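Local coordinates for aminoglycoside 3'-phosphotransferase AphA1-IAB (Acinetobacter baumannii, PDB 4GKH), which phosphorylates kanamycin and related aminoglycosides at the 3'-hydroxyl, using a nucleoside triphosphate as donor and so conferring resistance to these antibiotics, at residues 121-126 and 249-254. Residues are numbered along the deposited sequence; the frame is centred on the assembly and turned at random.
Sequences IVDALA and FQKYGI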
# COMPACT_ATOMS: atom_id res chain seq x y z
N ILE A 121 17.94 3.11 -5.13
CA ILE A 121 16.59 3.19 -4.57
C ILE A 121 15.87 1.85 -4.71
O ILE A 121 15.25 1.35 -3.76
CB ILE A 121 15.77 4.33 -5.24
CG1 ILE A 121 16.26 5.68 -4.69
CG2 ILE A 121 14.29 4.16 -4.97
CD1 ILE A 121 15.77 6.90 -5.48
N VAL A 122 15.99 1.23 -5.88
CA VAL A 122 15.37 -0.07 -6.09
C VAL A 122 16.03 -1.16 -5.23
O VAL A 122 15.34 -2.02 -4.67
CB VAL A 122 15.38 -0.45 -7.60
CG1 VAL A 122 15.12 -1.94 -7.79
CG2 VAL A 122 14.37 0.41 -8.36
N ASP A 123 17.35 -1.11 -5.10
CA ASP A 123 18.06 -2.05 -4.24
C ASP A 123 17.53 -1.98 -2.81
O ASP A 123 17.32 -3.00 -2.17
CB ASP A 123 19.57 -1.76 -4.20
CG ASP A 123 20.26 -2.08 -5.51
OD1 ASP A 123 19.61 -2.64 -6.42
OD2 ASP A 123 21.46 -1.78 -5.62
N ALA A 124 17.32 -0.76 -2.32
CA ALA A 124 16.77 -0.59 -0.97
C ALA A 124 15.35 -1.12 -0.88
O ALA A 124 14.97 -1.72 0.12
CB ALA A 124 16.81 0.87 -0.55
N LEU A 125 14.57 -0.91 -1.93
CA LEU A 125 13.17 -1.38 -1.95
C LEU A 125 13.11 -2.91 -1.90
O LEU A 125 12.28 -3.48 -1.20
CB LEU A 125 12.45 -0.87 -3.18
CG LEU A 125 12.03 0.61 -3.22
CD1 LEU A 125 11.62 1.03 -4.65
CD2 LEU A 125 10.90 0.93 -2.22
N ALA A 126 14.00 -3.56 -2.65
CA ALA A 126 14.05 -5.03 -2.66
C ALA A 126 14.41 -5.58 -1.29
O ALA A 126 13.79 -6.54 -0.81
CB ALA A 126 15.05 -5.54 -3.72
N PHE A 249 13.16 -7.52 -9.45
CA PHE A 249 13.15 -8.98 -9.35
C PHE A 249 14.52 -9.58 -9.06
O PHE A 249 14.65 -10.45 -8.18
CB PHE A 249 12.57 -9.60 -10.62
CG PHE A 249 11.07 -9.60 -10.66
CD1 PHE A 249 10.36 -10.49 -9.87
CD2 PHE A 249 10.38 -8.72 -11.47
CE1 PHE A 249 8.97 -10.49 -9.90
CE2 PHE A 249 9.00 -8.73 -11.51
CZ PHE A 249 8.30 -9.61 -10.71
N GLN A 250 15.54 -9.14 -9.80
CA GLN A 250 16.90 -9.62 -9.59
C GLN A 250 17.36 -9.50 -8.14
O GLN A 250 17.83 -10.47 -7.55
CB GLN A 250 17.88 -8.89 -10.51
CG GLN A 250 19.35 -9.17 -10.18
CD GLN A 250 19.76 -10.59 -10.51
OE1 GLN A 250 20.70 -11.12 -9.91
NE2 GLN A 250 19.06 -11.21 -11.45
N LYS A 251 17.24 -8.30 -7.57
CA LYS A 251 17.73 -8.03 -6.21
C LYS A 251 16.86 -8.73 -5.18
O LYS A 251 17.34 -9.14 -4.13
CB LYS A 251 17.79 -6.52 -5.95
CG LYS A 251 18.89 -5.83 -6.80
CD LYS A 251 20.25 -6.35 -6.42
CE LYS A 251 21.34 -5.71 -7.25
NZ LYS A 251 22.67 -5.96 -6.61
N TYR A 252 15.58 -8.87 -5.48
CA TYR A 252 14.64 -9.54 -4.57
C TYR A 252 15.00 -11.03 -4.47
O TYR A 252 14.78 -11.67 -3.44
CB TYR A 252 13.20 -9.37 -5.07
CG TYR A 252 12.17 -10.10 -4.25
CD1 TYR A 252 11.63 -9.53 -3.11
CD2 TYR A 252 11.74 -11.37 -4.63
CE1 TYR A 252 10.66 -10.20 -2.37
CE2 TYR A 252 10.79 -12.04 -3.89
CZ TYR A 252 10.26 -11.45 -2.77
OH TYR A 252 9.31 -12.14 -2.05
N GLY A 253 15.54 -11.57 -5.56
CA GLY A 253 16.02 -12.95 -5.58
C GLY A 253 15.32 -13.84 -6.59
O GLY A 253 15.43 -15.06 -6.54
N ILE A 254 14.58 -13.22 -7.51
CA ILE A 254 13.87 -13.97 -8.55
C ILE A 254 14.48 -13.73 -9.93
O ILE A 254 14.44 -12.62 -10.44
CB ILE A 254 12.39 -13.58 -8.60
CG1 ILE A 254 11.66 -14.08 -7.35
CG2 ILE A 254 11.73 -14.16 -9.85
CD1 ILE A 254 10.21 -13.59 -7.23
O HOH W 1 22.99 -4.16 -4.61
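The Asp123 carboxylate meets the aliphatic chain of Lys251 through OD1, which lies 3.3 Å from Lys251 CG and 3.6 Å from Lys251 CE. The Tyr252 ring has Ile254 CG1 in its plane at one edge, while the carbonyl O of Ala126 approaches it obliquely. With CG beside its backbone N (chi1 -68°) and a second bend at chi2 (-64°), the lysine then runs extended past OD1 to NZ. That amine stops 4.5 Å from Asp123 OD2, too far for a salt bridge, and a single water closes the gap, donating to Asp123 OD2 at 3.0 Å and accepting from Lys251 NZ at 2.7 Å. The direct salt bridge of Asp123 goes instead from OD1 to Arg247, one turn earlier on the lysine's own helix, so the carboxylate probably stays ionised. Next to this polar pair the two helices, 118-133 and 242-252, come together in the helical part of the protein-kinase-like fold, away from the inhibitor and kanamycin pockets. The backbones come nearest at Ala126: its methyl CB sits 3.7 Å from Lys251 CB and 3.8 Å from Tyr252 N, and its short side chain lets the CA atoms of Ala126 and Tyr252 approach to 4.9 Å. At chi1 176° Tyr252 CG lies opposite the residue's own backbone N, and the OH at the ring's end hydrogen-bonds His133 and Arg226. Just beyond, Gly253, with positive phi, ends helix 242-252 in a Schellman motif, Ile254 N bonding Phe249 O and Gly253 N weakly bonding Gln250 O; Phe249 O also accepts from Gly253 N, the two donors coming from opposite faces of its plane.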